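Local structure of regulatory protein RapF (Bacillus subtilis, 4I9E) at residues H206-Y211 against Y228-C233; R249-F254 against Q265-I270; K289-S294 against I301-F306. The protein inhibits the competence regulator ComA by binding its DNA-binding domain, and interacts with the peptide PhrF through its TPR domain. All coordinates share one frame; numbering follows the deposited sequence.

Contact 1: H206-Y211 against Y228-C233; sequences HFQKAY and YNIGLC
The seam between two neighbouring predicted TPR units is packed here, Phe207 of the third lying against Asn229, Ile230 and Cys233 of the fourth. The segments run antiparallel, their axes 9.6 Å apart. With CG beside its backbone N and anti to the carbonyl carbon (chi1 -75°), Phe207 sends its ring between the helices. Asn229 CB sits over one face, 3.5 Å from the Phe207 ring centroid, in a CH-pi contact shifted toward the rim; the amide plane is turned 44° from the ring. Asparagine suits the place because its aliphatic CB serves the ring while OD1 accepts a hydrogen bond from Met3 N. Cys233, compact enough to fit at the ring edge, brings SG to 3.8 Å from Phe207 CE2, a sulfur-aromatic contact. Ile230 lies alongside, pointing the other way, its CG1 3.3 Å from Phe207 CB, and its terminal CD1 meets Gln208 NE2 at 3.5 Å. With an alanine at Phe207, Asn229 CB and Cys233 SG would probably face a gap and lose their aromatic partner. Phe207 also packs on Ala191 and Thr192 of helix 180-196, and Gln208 and Ile230 both touch Tyr246 of helix 240-256.

Contact 2: R249-F254 against Q265-I270; sequences RAIAVF and QAYFLI. With GLC (alpha-D-glucopyranose), chain C.
Ile251 meets Tyr267 through both its branches: chi1 of -82° turns CG2 anti to the backbone N, and chi2 of 159° extends CD1 onward over the tyrosine ring. CD1 stands above the centre of that ring, 3.8 Å from the Tyr267 centroid and 7° off the normal, a CH-pi contact. CG2 reaches the phenol end, 3.3 Å from Tyr267 OH. A branched isoleucine suits this place, since one residue can spread along the ring and still touch the next turn, where Ile251 CD1 lies 3.9 Å from Ile270 CG2. That methyl approaches Ala266 O at 3.3 Å. Ala266 is small enough to let the backbones draw close, its CA 5.9 Å from that of Ile251, and its CB packs 3.7 Å from Phe254 CD2. The tyrosine OH is hydrogen-bonded to Glu255, just beyond Phe254, so the ring is held at its hydroxyl as well as packed against the isoleucine. Gln265 faces another way, its OE1 3.3 Å from C1 of the bound glucose, as a member of the glycan pocket. Around this antiparallel pair, Ala250 leans on Leu227 of helix 220-236, Tyr267 and Ile270 pack on Tyr286 of helix 280-297, and Tyr267 also touches Phe306 of helix 300-313.

Contact 3: K289-S294 against I301-F306; sequences KGMAYS and IYLSEF. With GLC (alpha-D-glucopyranose), chain C.
Phe306 presses its ring onto the backbone of Gly290 and Met291, a buried, tightly fitted part of the contact. Met291 N lies over the centre of the ring, and Gly290 C lies 3.6 Å above the same face, nearer the rim. Glycine suits the spot because it has no side chain: a CB there would stand 2.4 Å from Phe306 CZ, a plain clash. Ser294, one turn later, is equally well matched. Its OG gives a hydrogen bond of 2.7 Å to Gly290 O, tilted 29° from the carbonyl plane, while Ser294 N reaches the same oxygen from the opposite face. Two donors thus grip one carbonyl oxygen, and the serine's polar end is satisfied within its own helix, although OG also lies 3.5 Å from Phe306 CE2 in a buried setting.

Helix 280-297, whose segment belongs to the fifth predicted TPR unit, and helix 300-313 form an antiparallel pair of the kind from which TPR superhelices are built; the segment axes approach to 9.0 Å at an angle of 151°.

Toward the flank where Met291 and Leu303 stay partly exposed, aliphatic and thioether groups still pack closely. Met291, bent at chi2 and chi3, brings SD beside Phe306 CB and 5.4 Å from the centroid of the Phe306 ring, an oblique Met-aromatic contact, and curls CE to 3.4 Å from Leu303 CD1. Leu303 CD1 also meets Ser294 CB. The leucine's first torsion, -111°, is far from staggered, consistent with a strained fit where CD1 is pressed against Ser294. Away from this flank, Tyr302 leads its ring toward the bound glucose, OH 3.3 Å from C2 of the sugar, and Ile301 sets its CG2 against C6; Asp337 and Gly1 hydrogen-bond the same sugar.

Overall arrangement
Following the chain from its N terminus, contact 1 closes a loop with 16 residues between its segments, mostly the ends of helices 200-216 and 220-236; contact 2 closes one of ten, across helices 240-256 and 263-277; contact 3 closes one of six, across helices 280-297 and 300-313. They come strictly in series, with no nesting or crossing. The centres of contacts 1 and 3 lie about 23 Å apart, with contact 2 touching both: Tyr228 packs on Leu269 and Ala250, and Tyr267 meets Tyr293. Six helices are thereby tied into one continuous stretch of the TPR superhelix, and contacts 2 and 3 both touch the bound glucose.

Contact 1: H206-Y211 against Y228-C233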
loop_
_atom_site.group_PDB
_atom_site.type_symbol
_atom_site.label_atom_id
_atom_site.label_comp_id
_atom_site.label_asym_id
_atom_site.label_seq_id
_atom_site.Cartn_x
_atom_site.Cartn_y
_atom_site.Cartn_z
ATOM N N HIS A 206 -9.805 9.310 -16.471
ATOM C CA HIS A 206 -9.656 10.325 -15.396
ATOM C C HIS A 206 -8.731 11.470 -15.799
ATOM O O HIS A 206 -8.974 12.638 -15.438
ATOM C CB HIS A 206 -9.277 9.673 -14.055
ATOM C CG HIS A 206 -10.428 8.942 -13.418
ATOM N ND1 HIS A 206 -11.375 9.575 -12.654
ATOM C CD2 HIS A 206 -10.810 7.645 -13.471
ATOM C CE1 HIS A 206 -12.274 8.711 -12.242
ATOM N NE2 HIS A 206 -11.968 7.530 -12.738
ATOM N N PHE A 207 -7.667 11.138 -16.554
ATOM C CA PHE A 207 -6.825 12.175 -17.126
ATOM C C PHE A 207 -7.615 13.048 -18.118
ATOM O O PHE A 207 -7.381 14.249 -18.139
ATOM C CB PHE A 207 -5.610 11.584 -17.823
ATOM C CG PHE A 207 -4.551 11.105 -16.881
ATOM C CD1 PHE A 207 -4.079 11.932 -15.853
ATOM C CD2 PHE A 207 -4.003 9.838 -17.021
ATOM C CE1 PHE A 207 -3.083 11.481 -14.997
ATOM C CE2 PHE A 207 -3.019 9.409 -16.136
ATOM C CZ PHE A 207 -2.570 10.222 -15.125
ATOM N N GLN A 208 -8.502 12.445 -18.938
ATOM C CA GLN A 208 -9.309 13.208 -19.888
ATOM C C GLN A 208 -10.300 14.089 -19.165
ATOM O O GLN A 208 -10.459 15.237 -19.494
ATOM C CB GLN A 208 -10.067 12.328 -20.901
ATOM C CG GLN A 208 -9.240 11.413 -21.763
ATOM C CD GLN A 208 -8.754 12.003 -23.052
ATOM O OE1 GLN A 208 -8.517 11.248 -24.022
ATOM N NE2 GLN A 208 -8.582 13.339 -23.108
ATOM N N LYS A 209 -10.954 13.548 -18.168
ATOM C CA LYS A 209 -11.870 14.328 -17.346
ATOM C C LYS A 209 -11.134 15.521 -16.710
ATOM O O LYS A 209 -11.633 16.662 -16.719
ATOM C CB LYS A 209 -12.533 13.392 -16.313
ATOM C CG LYS A 209 -13.397 14.078 -15.256
ATOM C CD LYS A 209 -14.563 14.877 -15.871
ATOM C CE LYS A 209 -15.502 15.399 -14.800
ATOM N NZ LYS A 209 -16.643 16.155 -15.459
ATOM N N ALA A 210 -9.937 15.265 -16.198
ATOM C CA ALA A 210 -9.158 16.281 -15.502
ATOM C C ALA A 210 -8.701 17.406 -16.488
ATOM O O ALA A 210 -8.678 18.604 -16.127
ATOM C CB ALA A 210 -7.949 15.640 -14.792
ATOM N N TYR A 211 -8.317 16.975 -17.701
ATOM C CA TYR A 211 -7.967 17.853 -18.807
ATOM C C TYR A 211 -9.087 18.827 -19.142
ATOM O O TYR A 211 -8.871 20.030 -19.130
ATOM C CB TYR A 211 -7.591 17.086 -20.088
ATOM C CG TYR A 211 -7.382 18.070 -21.223
ATOM C CD1 TYR A 211 -6.230 18.827 -21.291
ATOM C CD2 TYR A 211 -8.370 18.286 -22.187
ATOM C CE1 TYR A 211 -6.046 19.742 -22.310
ATOM C CE2 TYR A 211 -8.196 19.196 -23.197
ATOM C CZ TYR A 211 -7.036 19.926 -23.247
ATOM O OH TYR A 211 -6.851 20.855 -24.235
ATOM N N TYR A 228 0.239 15.237 -21.144
ATOM C CA TYR A 228 1.441 14.421 -21.027
ATOM C C TYR A 228 1.123 13.058 -20.435
ATOM O O TYR A 228 1.581 12.017 -20.929
ATOM C CB TYR A 228 2.496 15.122 -20.164
ATOM C CG TYR A 228 3.687 14.201 -19.911
ATOM C CD1 TYR A 228 4.807 14.229 -20.755
ATOM C CD2 TYR A 228 3.671 13.266 -18.831
ATOM C CE1 TYR A 228 5.885 13.344 -20.556
ATOM C CE2 TYR A 228 4.756 12.398 -18.638
ATOM C CZ TYR A 228 5.849 12.437 -19.517
ATOM O OH TYR A 228 6.913 11.597 -19.304
ATOM N N ASN A 229 0.307 13.041 -19.386
ATOM C CA ASN A 229 0.035 11.798 -18.665
ATOM C C ASN A 229 -0.783 10.831 -19.506
ATOM O O ASN A 229 -0.614 9.592 -19.405
ATOM C CB ASN A 229 -0.654 12.069 -17.359
ATOM C CG ASN A 229 0.269 12.617 -16.304
ATOM O OD1 ASN A 229 1.470 12.392 -16.337
ATOM N ND2 ASN A 229 -0.308 13.334 -15.314
ATOM N N ILE A 230 -1.668 11.369 -20.337
ATOM C CA ILE A 230 -2.406 10.519 -21.285
ATOM C C ILE A 230 -1.482 9.912 -22.348
ATOM O O ILE A 230 -1.612 8.756 -22.629
ATOM C CB ILE A 230 -3.558 11.264 -22.001
ATOM C CG1 ILE A 230 -4.645 11.644 -21.018
ATOM C CG2 ILE A 230 -4.090 10.464 -23.178
ATOM C CD1 ILE A 230 -5.525 12.849 -21.542
ATOM N N GLY A 231 -0.521 10.657 -22.882
ATOM C CA GLY A 231 0.465 10.094 -23.807
ATOM C C GLY A 231 1.309 9.018 -23.137
ATOM O O GLY A 231 1.665 8.023 -23.761
ATOM N N LEU A 232 1.616 9.218 -21.840
ATOM C CA LEU A 232 2.368 8.240 -21.073
ATOM C C LEU A 232 1.609 6.950 -21.011
ATOM O O LEU A 232 2.171 5.902 -21.170
ATOM C CB LEU A 232 2.693 8.765 -19.676
ATOM C CG LEU A 232 3.918 8.262 -18.884
ATOM C CD1 LEU A 232 3.785 8.630 -17.464
ATOM C CD2 LEU A 232 4.096 6.815 -18.860
ATOM N N CYS A 233 0.307 7.023 -20.792
ATOM C CA CYS A 233 -0.547 5.831 -20.695
ATOM C C CYS A 233 -0.484 5.064 -21.997
ATOM O O CYS A 233 -0.340 3.841 -21.999
ATOM C CB CYS A 233 -2.022 6.215 -20.358
ATOM S SG CYS A 233 -2.214 6.702 -18.608
#

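Contact 2: R249-F254 against Q265-I270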
loop_
_atom_site.group_PDB
_atom_site.type_symbol
_atom_site.label_atom_id
_atom_site.label_comp_id
_atom_site.label_asym_id
_atom_site.label_seq_id
_atom_site.Cartn_x
_atom_site.Cartn_y
_atom_site.Cartn_z
ATOM N N ARG A 249 0.750 18.191 -28.118
ATOM C CA ARG A 249 -0.150 19.174 -27.475
ATOM C C ARG A 249 0.318 19.611 -26.097
ATOM O O ARG A 249 0.176 20.785 -25.728
ATOM C CB ARG A 249 -1.566 18.618 -27.372
ATOM C CG ARG A 249 -2.110 18.079 -28.678
ATOM C CD ARG A 249 -3.359 17.278 -28.463
ATOM N NE ARG A 249 -4.387 18.080 -27.810
ATOM C CZ ARG A 249 -5.476 17.587 -27.221
ATOM N NH1 ARG A 249 -5.686 16.282 -27.167
ATOM N NH2 ARG A 249 -6.359 18.406 -26.667
ATOM N N ALA A 250 0.897 18.678 -25.337
ATOM C CA ALA A 250 1.463 19.002 -24.024
ATOM C C ALA A 250 2.656 19.929 -24.128
ATOM O O ALA A 250 2.752 20.915 -23.383
ATOM C CB ALA A 250 1.842 17.724 -23.251
ATOM N N ILE A 251 3.576 19.599 -25.029
ATOM C CA ILE A 251 4.702 20.475 -25.330
ATOM C C ILE A 251 4.268 21.914 -25.719
ATOM O O ILE A 251 4.836 22.890 -25.217
ATOM C CB ILE A 251 5.637 19.858 -26.399
ATOM C CG1 ILE A 251 6.600 18.873 -25.739
ATOM C CG2 ILE A 251 6.471 20.949 -27.077
ATOM C CD1 ILE A 251 7.169 17.885 -26.701
ATOM N N ALA A 252 3.247 22.034 -26.569
ATOM C CA ALA A 252 2.772 23.334 -27.007
ATOM C C ALA A 252 2.236 24.166 -25.825
ATOM O O ALA A 252 2.584 25.329 -25.676
ATOM C CB ALA A 252 1.744 23.167 -28.087
ATOM N N VAL A 253 1.420 23.562 -24.960
ATOM C CA VAL A 253 0.894 24.243 -23.775
ATOM C C VAL A 253 2.000 24.798 -22.852
ATOM O O VAL A 253 2.016 25.995 -22.486
ATOM C CB VAL A 253 -0.069 23.310 -22.977
ATOM C CG1 VAL A 253 -0.402 23.890 -21.615
ATOM C CG2 VAL A 253 -1.336 23.061 -23.754
ATOM N N PHE A 254 2.916 23.911 -22.470
ATOM C CA PHE A 254 4.021 24.277 -21.629
ATOM C C PHE A 254 4.830 25.445 -22.199
ATOM O O PHE A 254 5.219 26.342 -21.459
ATOM C CB PHE A 254 4.932 23.072 -21.395
ATOM C CG PHE A 254 4.356 22.042 -20.474
ATOM C CD1 PHE A 254 3.758 22.416 -19.261
ATOM C CD2 PHE A 254 4.420 20.685 -20.799
ATOM C CE1 PHE A 254 3.221 21.443 -18.398
ATOM C CE2 PHE A 254 3.881 19.702 -19.937
ATOM C CZ PHE A 254 3.301 20.075 -18.758
ATOM N N GLN A 265 11.124 16.901 -19.166
ATOM C CA GLN A 265 10.278 15.685 -19.180
ATOM C C GLN A 265 9.298 15.675 -20.358
ATOM O O GLN A 265 9.144 14.634 -21.002
ATOM C CB GLN A 265 9.489 15.493 -17.867
ATOM C CG GLN A 265 8.808 14.082 -17.678
ATOM C CD GLN A 265 7.938 13.937 -16.378
ATOM O OE1 GLN A 265 7.998 14.750 -15.436
ATOM N NE2 GLN A 265 7.134 12.905 -16.351
ATOM N N ALA A 266 8.623 16.802 -20.621
ATOM C CA ALA A 266 7.713 16.905 -21.757
ATOM C C ALA A 266 8.368 16.496 -23.099
ATOM O O ALA A 266 7.665 15.996 -24.025
ATOM C CB ALA A 266 7.050 18.328 -21.848
ATOM N N TYR A 267 9.692 16.667 -23.205
ATOM C CA TYR A 267 10.426 16.345 -24.435
ATOM C C TYR A 267 10.994 14.937 -24.446
ATOM O O TYR A 267 11.283 14.359 -25.514
ATOM C CB TYR A 267 11.513 17.412 -24.739
ATOM C CG TYR A 267 11.020 18.563 -25.604
ATOM C CD1 TYR A 267 10.528 19.729 -25.035
ATOM C CD2 TYR A 267 11.008 18.458 -27.002
ATOM C CE1 TYR A 267 10.036 20.785 -25.842
ATOM C CE2 TYR A 267 10.516 19.486 -27.802
ATOM C CZ TYR A 267 10.032 20.650 -27.218
ATOM O OH TYR A 267 9.566 21.693 -28.024
ATOM N N PHE A 268 11.091 14.343 -23.270
ATOM C CA PHE A 268 11.778 13.060 -23.159
ATOM C C PHE A 268 11.142 11.793 -23.849
ATOM O O PHE A 268 11.822 11.093 -24.594
ATOM C CB PHE A 268 12.206 12.782 -21.728
ATOM C CG PHE A 268 13.024 11.542 -21.613
ATOM C CD1 PHE A 268 14.420 11.592 -21.815
ATOM C CD2 PHE A 268 12.409 10.300 -21.347
ATOM C CE1 PHE A 268 15.175 10.451 -21.741
ATOM C CE2 PHE A 268 13.151 9.143 -21.282
ATOM C CZ PHE A 268 14.555 9.210 -21.462
ATOM N N LEU A 269 9.872 11.473 -23.606
ATOM C CA LEU A 269 9.366 10.210 -24.123
ATOM C C LEU A 269 9.159 10.326 -25.608
ATOM O O LEU A 269 9.365 9.350 -26.326
ATOM C CB LEU A 269 8.056 9.746 -23.443
ATOM C CG LEU A 269 8.254 9.093 -22.093
ATOM C CD1 LEU A 269 6.903 8.962 -21.352
ATOM C CD2 LEU A 269 8.889 7.751 -22.291
ATOM N N ILE A 270 8.713 11.502 -26.052
ATOM C CA ILE A 270 8.548 11.755 -27.468
ATOM C C ILE A 270 9.873 11.589 -28.223
ATOM O O ILE A 270 9.879 11.128 -29.360
ATOM C CB ILE A 270 7.775 13.084 -27.765
ATOM C CG1 ILE A 270 7.358 13.187 -29.232
ATOM C CG2 ILE A 270 8.528 14.288 -27.351
ATOM C CD1 ILE A 270 6.332 14.312 -29.494
HETATM C C1 GLC C . 9.843 13.256 -13.205
HETATM C C2 GLC C . 9.740 11.899 -13.930
HETATM C C3 GLC C . 10.853 10.953 -13.491
HETATM C C4 GLC C . 12.227 11.691 -13.442
HETATM C C5 GLC C . 12.171 13.007 -12.636
HETATM C C6 GLC C . 13.469 13.760 -12.688
HETATM O O2 GLC C . 8.421 11.303 -13.799
HETATM O O3 GLC C . 10.909 9.835 -14.389
HETATM O O4 GLC C . 13.230 10.840 -12.891
HETATM O O5 GLC C . 11.166 13.858 -13.200
HETATM O O6 GLC C . 13.540 14.698 -11.631
#

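Contact 3: K289-S294 against I301-F306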
loop_
_atom_site.group_PDB
_atom_site.type_symbol
_atom_site.label_atom_id
_atom_site.label_comp_id
_atom_site.label_asym_id
_atom_site.label_seq_id
_atom_site.Cartn_x
_atom_site.Cartn_y
_atom_site.Cartn_z
ATOM N N LYS A 289 16.086 19.818 -28.567
ATOM C CA LYS A 289 15.312 20.819 -27.828
ATOM C C LYS A 289 15.264 20.514 -26.334
ATOM O O LYS A 289 15.485 21.412 -25.499
ATOM C CB LYS A 289 13.883 20.934 -28.347
ATOM C CG LYS A 289 13.729 21.279 -29.782
ATOM C CD LYS A 289 12.447 22.017 -29.943
ATOM C CE LYS A 289 12.198 22.372 -31.400
ATOM N NZ LYS A 289 11.683 23.777 -31.417
ATOM N N GLY A 290 14.967 19.250 -26.009
ATOM C CA GLY A 290 14.853 18.800 -24.625
ATOM C C GLY A 290 16.208 18.792 -23.960
ATOM O O GLY A 290 16.328 19.091 -22.758
ATOM N N MET A 291 17.226 18.462 -24.760
ATOM C CA MET A 291 18.615 18.580 -24.341
ATOM C C MET A 291 18.954 20.037 -23.989
ATOM O O MET A 291 19.558 20.310 -22.951
ATOM C CB MET A 291 19.555 18.017 -25.409
ATOM C CG MET A 291 20.990 17.884 -24.957
ATOM S SD MET A 291 21.088 16.806 -23.510
ATOM C CE MET A 291 22.057 17.801 -22.349
ATOM N N ALA A 292 18.507 20.963 -24.830
ATOM C CA ALA A 292 18.722 22.384 -24.613
ATOM C C ALA A 292 17.957 22.880 -23.374
ATOM O O ALA A 292 18.492 23.687 -22.603
ATOM C CB ALA A 292 18.348 23.178 -25.867
ATOM N N TYR A 293 16.731 22.394 -23.145
ATOM C CA TYR A 293 15.993 22.817 -21.939
ATOM C C TYR A 293 16.638 22.292 -20.668
ATOM O O TYR A 293 16.650 22.969 -19.638
ATOM C CB TYR A 293 14.529 22.383 -21.964
ATOM C CG TYR A 293 13.639 23.131 -22.912
ATOM C CD1 TYR A 293 13.305 24.479 -22.695
ATOM C CD2 TYR A 293 13.103 22.507 -24.008
ATOM C CE1 TYR A 293 12.459 25.176 -23.584
ATOM C CE2 TYR A 293 12.272 23.188 -24.895
ATOM C CZ TYR A 293 11.945 24.518 -24.680
ATOM O OH TYR A 293 11.107 25.165 -25.575
ATOM N N SER A 294 17.173 21.083 -20.717
ATOM C CA SER A 294 17.739 20.498 -19.509
ATOM C C SER A 294 18.993 21.269 -19.063
ATOM O O SER A 294 19.277 21.376 -17.858
ATOM C CB SER A 294 18.024 19.000 -19.707
ATOM O OG SER A 294 16.892 18.307 -20.240
ATOM N N ILE A 301 19.157 15.193 -13.686
ATOM C CA ILE A 301 18.557 13.914 -13.979
ATOM C C ILE A 301 18.171 13.832 -15.441
ATOM O O ILE A 301 18.513 12.841 -16.093
ATOM C CB ILE A 301 17.361 13.573 -13.030
ATOM C CG1 ILE A 301 17.888 13.317 -11.616
ATOM C CG2 ILE A 301 16.637 12.298 -13.524
ATOM C CD1 ILE A 301 16.825 13.411 -10.512
ATOM N N TYR A 302 17.474 14.848 -15.967
ATOM C CA TYR A 302 17.210 14.837 -17.407
ATOM C C TYR A 302 18.421 14.986 -18.371
ATOM O O TYR A 302 18.406 14.419 -19.446
ATOM C CB TYR A 302 16.021 15.708 -17.776
ATOM C CG TYR A 302 14.711 14.976 -17.508
ATOM C CD1 TYR A 302 14.334 13.882 -18.295
ATOM C CD2 TYR A 302 13.872 15.334 -16.442
ATOM C CE1 TYR A 302 13.128 13.182 -18.051
ATOM C CE2 TYR A 302 12.663 14.646 -16.201
ATOM C CZ TYR A 302 12.309 13.574 -16.998
ATOM O OH TYR A 302 11.140 12.880 -16.782
ATOM N N LEU A 303 19.478 15.690 -17.982
ATOM C CA LEU A 303 20.677 15.768 -18.801
ATOM C C LEU A 303 21.160 14.356 -18.942
ATOM O O LEU A 303 21.411 13.868 -20.042
ATOM C CB LEU A 303 21.774 16.592 -18.085
ATOM C CG LEU A 303 22.315 17.983 -18.463
ATOM C CD1 LEU A 303 21.319 18.871 -19.242
ATOM C CD2 LEU A 303 22.855 18.705 -17.193
ATOM N N SER A 304 21.276 13.689 -17.807
ATOM C CA SER A 304 21.790 12.341 -17.758
ATOM C C SER A 304 20.956 11.351 -18.618
ATOM O O SER A 304 21.517 10.464 -19.287
ATOM C CB SER A 304 21.811 11.906 -16.286
ATOM O OG SER A 304 22.529 10.704 -16.123
ATOM N N GLU A 305 19.629 11.520 -18.567
ATOM C CA GLU A 305 18.650 10.700 -19.288
ATOM C C GLU A 305 18.585 10.959 -20.795
ATOM O O GLU A 305 18.453 10.028 -21.552
ATOM C CB GLU A 305 17.247 10.807 -18.640
ATOM C CG GLU A 305 17.240 10.068 -17.339
ATOM C CD GLU A 305 15.918 10.034 -16.610
ATOM O OE1 GLU A 305 14.826 10.380 -17.149
ATOM O OE2 GLU A 305 15.993 9.580 -15.456
ATOM N N PHE A 306 18.655 12.216 -21.223
ATOM C CA PHE A 306 18.870 12.528 -22.641
ATOM C C PHE A 306 20.203 11.967 -23.164
ATOM O O PHE A 306 20.211 11.340 -24.204
ATOM C CB PHE A 306 18.765 14.022 -22.904
ATOM C CG PHE A 306 17.351 14.519 -23.046
ATOM C CD1 PHE A 306 16.612 14.240 -24.184
ATOM C CD2 PHE A 306 16.764 15.290 -22.043
ATOM C CE1 PHE A 306 15.341 14.718 -24.310
ATOM C CE2 PHE A 306 15.441 15.752 -22.162
ATOM C CZ PHE A 306 14.750 15.488 -23.281
HETATM C C1 GLC C . 9.843 13.256 -13.205
HETATM C C2 GLC C . 9.740 11.899 -13.930
HETATM C C3 GLC C . 10.853 10.953 -13.491
HETATM C C4 GLC C . 12.227 11.691 -13.442
HETATM C C5 GLC C . 12.171 13.007 -12.636
HETATM C C6 GLC C . 13.469 13.760 -12.688
HETATM O O2 GLC C . 8.421 11.303 -13.799
HETATM O O3 GLC C . 10.909 9.835 -14.389
HETATM O O4 GLC C . 13.230 10.840 -12.891
HETATM O O5 GLC C . 11.166 13.858 -13.200
HETATM O O6 GLC C . 13.540 14.698 -11.631
#